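Local coordinates for protein Pcdhgc3 (Mus musculus, PDB 4ZI8) that probably mediates calcium-dependent cell adhesion and may help establish specific neuronal connections in the brain, this piece comprising its first three extracellular cadherin repeats, at residues T205-D208 against P212-S215; P145-H150 against A216-R221; N121-P126 against N157-Y162; L172-Q175 against T181-A184. One frame throughout, in Å; residues are numbered along the deposited sequence.

Interaction 1. Residues T205-D208 against P212-S215. With CA (calcium ion), chain N.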
# COMPACT_ATOMS: atom_id res chain seq x y z
N THR B 205 9.13 -19.84 -8.41
CA THR B 205 10.17 -20.86 -8.60
C THR B 205 11.51 -20.20 -8.89
O THR B 205 11.61 -19.39 -9.80
CB THR B 205 9.80 -21.80 -9.72
OG1 THR B 205 8.62 -22.51 -9.35
CG2 THR B 205 10.92 -22.80 -9.99
N ALA B 206 12.53 -20.52 -8.10
CA ALA B 206 13.88 -20.07 -8.43
C ALA B 206 14.63 -21.20 -9.13
O ALA B 206 14.53 -22.35 -8.70
CB ALA B 206 14.61 -19.65 -7.20
N LEU B 207 15.33 -20.87 -10.22
CA LEU B 207 16.07 -21.88 -11.01
C LEU B 207 17.53 -21.51 -11.21
O LEU B 207 17.87 -20.35 -11.47
CB LEU B 207 15.44 -22.06 -12.38
CG LEU B 207 13.97 -22.49 -12.39
CD1 LEU B 207 13.16 -21.50 -13.25
CD2 LEU B 207 13.82 -23.90 -12.92
N ASP B 208 18.41 -22.50 -11.13
CA ASP B 208 19.79 -22.24 -11.48
C ASP B 208 19.94 -22.55 -12.97
O ASP B 208 18.95 -22.83 -13.64
CB ASP B 208 20.77 -23.03 -10.57
CG ASP B 208 20.73 -24.55 -10.77
OD1 ASP B 208 20.31 -25.07 -11.81
OD2 ASP B 208 21.18 -25.23 -9.83
N PRO B 212 19.98 -30.72 -15.72
CA PRO B 212 18.80 -29.86 -15.71
C PRO B 212 18.92 -28.74 -14.71
O PRO B 212 19.81 -28.76 -13.84
CB PRO B 212 17.69 -30.81 -15.29
CG PRO B 212 18.39 -31.76 -14.37
CD PRO B 212 19.76 -31.96 -14.95
N ALA B 213 18.03 -27.77 -14.82
CA ALA B 213 18.00 -26.68 -13.89
C ALA B 213 17.51 -27.22 -12.55
O ALA B 213 16.52 -27.97 -12.52
CB ALA B 213 17.07 -25.57 -14.39
N ARG B 214 18.16 -26.85 -11.46
CA ARG B 214 17.66 -27.21 -10.15
C ARG B 214 16.82 -26.05 -9.68
O ARG B 214 17.02 -24.93 -10.11
CB ARG B 214 18.80 -27.49 -9.18
CG ARG B 214 19.72 -28.61 -9.72
CD ARG B 214 20.86 -28.97 -8.77
NE ARG B 214 20.29 -29.54 -7.57
CZ ARG B 214 20.85 -30.51 -6.86
NH1 ARG B 214 20.20 -30.93 -5.78
NH2 ARG B 214 22.04 -31.03 -7.20
N SER B 215 15.90 -26.31 -8.77
CA SER B 215 14.96 -25.27 -8.41
C SER B 215 14.54 -25.31 -6.95
O SER B 215 14.76 -26.29 -6.24
CB SER B 215 13.73 -25.37 -9.31
OG SER B 215 13.07 -26.62 -9.16
CA CA N . 22.93 -24.77 -8.17
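Asp208 and Arg214 hold each other through a pair of hydrogen bonds, while the Asp208 carboxylate, which accepts one of them, also binds a calcium ion. Asp208 OD2 lies 2.5 Å from the metal. Its other oxygen, OD1, takes the backbone N of Arg214 at 2.8 Å, in a bond straight at the hydrogen (168°) that reaches the oxygen from well above the carboxylate plane. In return Asp208 N donates to Arg214 O at 3.0 Å. With CG lodged between the backbone N and the carbonyl carbon (chi1 67°), the carboxylate swings over the turn and can serve metal and loop together. Gly210 N gives OD1 a second donor; two donors on OD1 and the metal on OD2 probably hold the carboxylate's rotation.

Arg214 lays its CB against Asp208 OD2 at 3.3 Å, but its guanidinium group leads away and makes no salt bridge here. NE bonds Asn122 OD1 and NH2 bonds Asn119 O, which ties the turn to the linker that supplies further calcium ligands. Behind the polar pair, Leu207 CD2 rests on Ala213 CB at 3.9 Å and is equally near Ser215 CB. Leu207 and Ser215 form an antiparallel non-hydrogen-bonded pair, and Ser215 CA comes within 3.0 Å of Ala206 O in a CA-H...O contact.

The contact closes the hairpin between strands 199-208 and 215-225 of the second cadherin repeat. Strand 199-208 runs between 215-225 and 159-164 in the sheet, with Leu207 bonded through its backbone to Gln160 and Thr161.

Interaction 2. Residues P145-H150 against A216-R221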
# COMPACT_ATOMS: atom_id res chain seq x y z
N PRO B 145 8.14 -6.56 -4.21
CA PRO B 145 9.34 -7.40 -4.17
C PRO B 145 9.07 -8.71 -3.43
O PRO B 145 8.34 -8.74 -2.44
CB PRO B 145 10.36 -6.55 -3.42
CG PRO B 145 9.81 -5.16 -3.42
CD PRO B 145 8.30 -5.31 -3.46
N LEU B 146 9.64 -9.79 -3.94
CA LEU B 146 9.49 -11.11 -3.35
C LEU B 146 10.81 -11.54 -2.69
O LEU B 146 11.87 -10.99 -3.02
CB LEU B 146 9.08 -12.10 -4.42
CG LEU B 146 7.76 -11.76 -5.13
CD1 LEU B 146 7.46 -12.77 -6.22
CD2 LEU B 146 6.63 -11.70 -4.11
N GLU B 147 10.75 -12.51 -1.77
CA GLU B 147 11.96 -13.03 -1.13
C GLU B 147 12.94 -13.52 -2.19
O GLU B 147 12.51 -14.12 -3.18
CB GLU B 147 11.63 -14.18 -0.18
CG GLU B 147 10.56 -13.89 0.83
CD GLU B 147 11.11 -13.47 2.17
OE1 GLU B 147 12.35 -13.32 2.29
OE2 GLU B 147 10.29 -13.31 3.10
N SER B 148 14.23 -13.26 -1.99
CA SER B 148 15.27 -13.74 -2.90
C SER B 148 15.66 -15.18 -2.59
O SER B 148 15.70 -15.58 -1.43
CB SER B 148 16.53 -12.89 -2.79
OG SER B 148 16.29 -11.55 -3.15
N ALA B 149 16.00 -15.94 -3.62
CA ALA B 149 16.62 -17.23 -3.41
C ALA B 149 18.12 -17.07 -3.52
O ALA B 149 18.60 -16.13 -4.17
CB ALA B 149 16.14 -18.22 -4.42
N HIS B 150 18.85 -17.99 -2.91
CA HIS B 150 20.30 -18.05 -3.05
C HIS B 150 20.70 -19.45 -3.53
O HIS B 150 20.09 -20.42 -3.13
CB HIS B 150 20.99 -17.71 -1.73
CG HIS B 150 22.48 -17.80 -1.80
ND1 HIS B 150 23.23 -17.05 -2.68
CD2 HIS B 150 23.36 -18.56 -1.10
CE1 HIS B 150 24.51 -17.34 -2.52
NE2 HIS B 150 24.62 -18.25 -1.57
N ALA B 216 13.94 -24.21 -6.50
CA ALA B 216 13.28 -24.13 -5.21
C ALA B 216 11.96 -23.40 -5.46
O ALA B 216 11.84 -22.65 -6.42
CB ALA B 216 14.13 -23.37 -4.18
N THR B 217 10.99 -23.61 -4.57
CA THR B 217 9.71 -22.92 -4.67
C THR B 217 9.39 -22.13 -3.42
O THR B 217 9.79 -22.48 -2.29
CB THR B 217 8.58 -23.90 -4.92
OG1 THR B 217 8.66 -24.96 -3.96
CG2 THR B 217 8.69 -24.48 -6.30
N LEU B 218 8.62 -21.06 -3.61
CA LEU B 218 8.17 -20.26 -2.51
C LEU B 218 6.66 -20.02 -2.67
O LEU B 218 6.25 -19.33 -3.59
CB LEU B 218 8.94 -18.95 -2.45
CG LEU B 218 8.60 -17.98 -1.32
CD1 LEU B 218 8.98 -18.51 0.03
CD2 LEU B 218 9.24 -16.65 -1.57
N PRO B 219 5.83 -20.62 -1.80
CA PRO B 219 4.40 -20.27 -1.79
C PRO B 219 4.20 -18.81 -1.46
O PRO B 219 4.73 -18.33 -0.45
CB PRO B 219 3.81 -21.13 -0.66
CG PRO B 219 4.86 -22.12 -0.33
CD PRO B 219 6.19 -21.55 -0.73
N ILE B 220 3.43 -18.12 -2.29
CA ILE B 220 3.04 -16.75 -2.03
C ILE B 220 1.55 -16.68 -1.80
O ILE B 220 0.76 -16.97 -2.71
CB ILE B 220 3.44 -15.84 -3.20
CG1 ILE B 220 4.95 -15.94 -3.43
CG2 ILE B 220 3.00 -14.41 -2.94
CD1 ILE B 220 5.34 -15.40 -4.76
N ARG B 221 1.14 -16.33 -0.60
CA ARG B 221 -0.27 -16.21 -0.36
C ARG B 221 -0.66 -14.72 -0.27
O ARG B 221 -0.22 -13.99 0.61
CB ARG B 221 -0.69 -17.02 0.87
CG ARG B 221 -0.30 -16.50 2.22
CD ARG B 221 -0.93 -17.37 3.31
NE ARG B 221 -0.87 -16.70 4.61
CZ ARG B 221 0.20 -16.69 5.40
NH1 ARG B 221 0.16 -16.05 6.56
NH2 ARG B 221 1.30 -17.34 5.03
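Leu146 meets Ile220 and Glu147 meets Leu218 without any polar bond between them; the gripped polar atom lies just beside, at Tyr162 OH, which is hydrogen-bonded both to Ala149 N and to Lys182 O. The bond from Ala149, with the backbone bond of Leu146 to Ala184, is likely to help set the course of the loop over strand 215-225.

The contact itself is apolar. Ile220 extends CD1 against the fork of Leu146, 3.7 Å from Leu146 CD1 and 4.0 Å from Leu146 CD2, the two side chains meeting at about a right angle. Beside them, Leu218 places its CD2 methyl against the start of the Glu147 chain, 3.7 Å from Glu147 CB and 3.9 Å from Glu147 CG. Leu218 CG stands anti to the backbone N (chi1 -179°), which carries the branch towards the loop, where CD2 meets Glu147. A bend at the second torsion of Glu147 (-97°) turns the carboxylate away from the strand and keeps CB and CG on the leucine.

Met130 of strand 130-135 touches Leu146, Glu147 and Leu218, and Leu186 and Leu204 close on Leu146 and Ile220 respectively. Glu147 CA and Leu218 CA are 8.3 Å apart, and no backbone atoms of the two segments bond to each other; side chains crossing at about a right angle bridge the gap. The loop after strand 143-145 thus packs against strand 215-225 of the four-stranded sheet, as part of the hydrophobic core of a cadherin beta sandwich.

Interaction 3. Residues N121-P126 against N157-Y162. With CA (calcium ion), chain N.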
# COMPACT_ATOMS: atom_id res chain seq x y z
N ASN B 121 23.94 -28.10 -5.63
CA ASN B 121 22.94 -27.38 -4.80
C ASN B 121 21.75 -26.80 -5.58
O ASN B 121 21.92 -26.19 -6.67
CB ASN B 121 23.63 -26.25 -4.04
CG ASN B 121 24.70 -26.76 -3.08
OD1 ASN B 121 24.43 -27.01 -1.90
ND2 ASN B 121 25.94 -26.90 -3.58
N ASN B 122 20.56 -27.00 -5.01
CA ASN B 122 19.35 -26.24 -5.37
C ASN B 122 19.48 -24.80 -4.94
O ASN B 122 20.15 -24.52 -3.96
CB ASN B 122 18.11 -26.79 -4.68
CG ASN B 122 17.82 -28.22 -5.01
OD1 ASN B 122 18.05 -28.68 -6.11
ND2 ASN B 122 17.25 -28.94 -4.04
N PRO B 123 18.78 -23.88 -5.63
CA PRO B 123 18.59 -22.59 -4.96
C PRO B 123 17.81 -22.84 -3.68
O PRO B 123 17.19 -23.89 -3.60
CB PRO B 123 17.78 -21.77 -5.98
CG PRO B 123 18.01 -22.43 -7.30
CD PRO B 123 18.28 -23.90 -7.00
N SER B 124 17.88 -21.95 -2.68
CA SER B 124 16.97 -22.04 -1.56
C SER B 124 16.46 -20.66 -1.17
O SER B 124 17.13 -19.65 -1.38
CB SER B 124 17.63 -22.70 -0.34
OG SER B 124 18.66 -21.89 0.17
N PHE B 125 15.26 -20.64 -0.62
CA PHE B 125 14.67 -19.41 -0.08
C PHE B 125 14.86 -19.37 1.41
O PHE B 125 14.83 -20.40 2.06
CB PHE B 125 13.18 -19.35 -0.40
CG PHE B 125 12.86 -19.07 -1.83
CD1 PHE B 125 12.88 -17.78 -2.30
CD2 PHE B 125 12.51 -20.09 -2.68
CE1 PHE B 125 12.55 -17.51 -3.60
CE2 PHE B 125 12.18 -19.83 -3.99
CZ PHE B 125 12.19 -18.54 -4.45
N PRO B 126 15.03 -18.18 1.99
CA PRO B 126 15.23 -18.14 3.43
C PRO B 126 13.97 -18.41 4.27
O PRO B 126 14.11 -18.57 5.47
CB PRO B 126 15.73 -16.71 3.65
CG PRO B 126 15.06 -15.93 2.61
CD PRO B 126 15.09 -16.84 1.39
N ASN B 157 25.91 -22.66 -12.53
CA ASN B 157 25.26 -23.47 -11.51
C ASN B 157 24.58 -22.66 -10.41
O ASN B 157 23.84 -23.21 -9.58
CB ASN B 157 26.27 -24.43 -10.88
CG ASN B 157 26.89 -25.37 -11.91
OD1 ASN B 157 26.23 -25.77 -12.87
ND2 ASN B 157 28.17 -25.68 -11.74
N SER B 158 24.80 -21.35 -10.41
CA SER B 158 24.14 -20.49 -9.45
C SER B 158 22.80 -20.00 -9.99
O SER B 158 22.39 -20.38 -11.09
CB SER B 158 25.02 -19.30 -9.09
OG SER B 158 25.21 -18.50 -10.25
N LEU B 159 22.15 -19.16 -9.22
CA LEU B 159 20.79 -18.67 -9.55
C LEU B 159 20.79 -17.96 -10.89
O LEU B 159 21.60 -17.06 -11.11
CB LEU B 159 20.28 -17.74 -8.45
CG LEU B 159 18.83 -17.22 -8.63
CD1 LEU B 159 17.84 -18.35 -8.64
CD2 LEU B 159 18.48 -16.28 -7.51
N GLN B 160 19.91 -18.38 -11.80
CA GLN B 160 19.80 -17.74 -13.10
C GLN B 160 18.47 -17.00 -13.32
O GLN B 160 18.43 -15.93 -13.96
CB GLN B 160 19.96 -18.77 -14.22
CG GLN B 160 21.38 -19.40 -14.24
CD GLN B 160 22.50 -18.38 -14.23
OE1 GLN B 160 22.48 -17.40 -14.98
NE2 GLN B 160 23.51 -18.61 -13.37
N THR B 161 17.36 -17.56 -12.84
CA THR B 161 16.10 -16.90 -13.12
C THR B 161 15.01 -17.34 -12.18
O THR B 161 15.25 -18.18 -11.30
CB THR B 161 15.67 -17.13 -14.58
OG1 THR B 161 14.68 -16.14 -14.92
CG2 THR B 161 15.11 -18.53 -14.79
N TYR B 162 13.84 -16.71 -12.32
CA TYR B 162 12.66 -17.03 -11.53
C TYR B 162 11.49 -17.21 -12.46
O TYR B 162 11.45 -16.58 -13.53
CB TYR B 162 12.32 -15.92 -10.54
CG TYR B 162 13.28 -15.65 -9.39
CD1 TYR B 162 14.30 -14.71 -9.53
CD2 TYR B 162 13.12 -16.28 -8.15
CE1 TYR B 162 15.17 -14.43 -8.48
CE2 TYR B 162 13.97 -15.98 -7.09
CZ TYR B 162 14.99 -15.06 -7.26
OH TYR B 162 15.85 -14.75 -6.24
CA CA N . 22.93 -24.77 -8.17
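The calcium-binding junction at the head of the second cadherin repeat brings Asn121 and Asn157 to one metal ion: Asn121 O and Asn157 O each lie 2.3 Å from the calcium. Asn119, Asp151, Asp153 and Asp208 complete the site, so the linker and the turn before strand 159-164 are joined through backbone carbonyls.

Away from the ion the contact turns apolar. Pro123 CG faces Leu159 CD1 at a loose 4.3 Å. Further in, the side chains of Phe125 and Tyr162 run antiparallel alongside each other. Tyr162 holds CG anti to its carbonyl carbon (chi1 -67°), which brings the ring edge to Phe125. Phe125 CE1 comes to that edge, near the ring plane, 4.1 Å from Tyr162 CE2, and Phe125 CZ is as close to that atom.

Gln160 folds back on its own turn, NE2 giving a 3.1 Å bond to Ser158 O from above the carbonyl plane. Near the start of strand 159-164 a classic beta bulge sets Gln160 and Thr161 opposite the single residue Leu207.

The chemistry is thus divided: the carbonyl oxygens, probably polarised by the metal, supply the strong link, whereas the edge of the Tyr162 ring and the proline add weaker hydrophobic cover between linker and sheet.

Interaction 4. Residues L172-Q175 against T181-A184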
# COMPACT_ATOMS: atom_id res chain seq x y z
N LEU B 172 5.66 -11.41 -13.69
CA LEU B 172 6.91 -11.47 -12.92
C LEU B 172 8.00 -10.69 -13.62
O LEU B 172 8.15 -10.79 -14.83
CB LEU B 172 7.37 -12.91 -12.73
CG LEU B 172 8.36 -13.12 -11.58
CD1 LEU B 172 7.65 -12.88 -10.24
CD2 LEU B 172 9.00 -14.52 -11.59
N ARG B 173 8.76 -9.90 -12.87
CA ARG B 173 10.02 -9.36 -13.40
C ARG B 173 11.20 -9.88 -12.62
O ARG B 173 11.11 -10.04 -11.42
CB ARG B 173 10.04 -7.85 -13.38
CG ARG B 173 8.94 -7.32 -14.18
CD ARG B 173 9.08 -5.88 -14.41
NE ARG B 173 8.02 -5.46 -15.31
CZ ARG B 173 7.77 -4.19 -15.62
NH1 ARG B 173 8.53 -3.24 -15.09
NH2 ARG B 173 6.79 -3.89 -16.45
N VAL B 174 12.30 -10.16 -13.30
CA VAL B 174 13.50 -10.56 -12.59
C VAL B 174 14.51 -9.44 -12.75
O VAL B 174 14.80 -9.01 -13.87
CB VAL B 174 14.05 -11.89 -13.12
CG1 VAL B 174 15.33 -12.27 -12.38
CG2 VAL B 174 13.01 -12.98 -12.96
N GLN B 175 14.99 -8.92 -11.63
CA GLN B 175 15.92 -7.80 -11.67
C GLN B 175 17.30 -8.29 -11.26
O GLN B 175 17.43 -9.22 -10.46
CB GLN B 175 15.46 -6.68 -10.74
CG GLN B 175 14.03 -6.21 -10.98
CD GLN B 175 13.87 -5.47 -12.29
OE1 GLN B 175 14.86 -5.20 -12.99
NE2 GLN B 175 12.63 -5.15 -12.65
N THR B 181 23.29 -10.32 -7.95
CA THR B 181 22.28 -11.16 -7.35
C THR B 181 20.96 -10.82 -7.99
O THR B 181 20.80 -9.75 -8.55
CB THR B 181 22.19 -10.99 -5.84
OG1 THR B 181 21.85 -9.64 -5.54
CG2 THR B 181 23.54 -11.34 -5.18
N LYS B 182 20.02 -11.73 -7.90
CA LYS B 182 18.77 -11.53 -8.57
C LYS B 182 17.63 -11.70 -7.62
O LYS B 182 17.65 -12.60 -6.76
CB LYS B 182 18.62 -12.50 -9.73
CG LYS B 182 19.69 -12.38 -10.80
CD LYS B 182 19.59 -13.53 -11.79
CE LYS B 182 20.74 -13.52 -12.77
NZ LYS B 182 20.53 -12.45 -13.78
N TYR B 183 16.63 -10.85 -7.80
CA TYR B 183 15.33 -11.02 -7.17
C TYR B 183 14.21 -10.87 -8.17
O TYR B 183 14.38 -10.28 -9.25
CB TYR B 183 15.13 -10.01 -6.06
CG TYR B 183 15.05 -8.58 -6.52
CD1 TYR B 183 16.21 -7.84 -6.78
CD2 TYR B 183 13.82 -7.95 -6.68
CE1 TYR B 183 16.13 -6.52 -7.18
CE2 TYR B 183 13.73 -6.64 -7.09
CZ TYR B 183 14.89 -5.92 -7.34
OH TYR B 183 14.79 -4.61 -7.75
N ALA B 184 13.06 -11.40 -7.79
CA ALA B 184 11.86 -11.24 -8.58
C ALA B 184 10.93 -10.21 -7.92
O ALA B 184 11.00 -9.97 -6.70
CB ALA B 184 11.18 -12.58 -8.73
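Gln175 and Tyr183 face each other as an antiparallel hydrogen-bonded pair, and the backbone carries the polar part of the contact. Gln175 N donates to Tyr183 O at 2.8 Å, nearly linear at the hydrogen (169°); the return bond from Tyr183 N to Gln175 O is longer, 3.2 Å. Beside this pair Val174 and Ala184 form a non-hydrogen-bonded one, and CA-H...O contacts run along the ladder, as from Ala184 CA to Arg173 O at 3.2 Å.

The chief side-chain contact is CH-pi. Gln175 CB sits over one face of the Tyr183 ring, 3.9 Å from its centroid, and is nearest to Tyr183 CZ at 3.5 Å. Tyr183 achieves this by setting CG between its backbone N and carbonyl carbon (chi1 66°), which leans the ring across the neighbouring strand. Gln175 bends at chi2, and its NE2 hydrogen-bonds Glu185 OE2. Tyr183 also packs on Asn320 of the second subunit. A serine in place of Tyr183 would probably uncover Gln175 CB and CG and lose that packing.

Apolar contacts occupy the other face: Leu172 CD1 lies 3.9 Å from Ala184 CB, with Tyr162 and Leu204 beyond them in the core.

This beta hairpin of strands 170-176 and 182-188 depends on main-chain bonds for its register, while its two faces differ, one turned to the sandwich interior and the other layering an aromatic ring on the aliphatic part of Gln175.

Overall arrangement
Interactions 1 and 3 form one unit, their centres 6 Å apart, because both supply ligands to the same calcium ion; Arg214 NE to Asn122 OD1 (2.8 Å) and Leu207 O to Gln160 N (2.9 Å) join them. Strand 216-221 of interaction 2, whose centre is 13 Å from that of interaction 1, lies next to 205-208 in the same sheet, Ala206 N reaching Ala216 O at 2.8 Å. Interaction 4 belongs to the facing sheet and does not touch interaction 1. It meets interaction 2 where Leu146 N bonds Ala184 O (3.1 Å). Tyr162 of interaction 3 reaches with its hydroxyl to Ala149 of interaction 2 and Lys182 of interaction 4. The series thus passes from a metal-bound end of the repeat into its sandwich core.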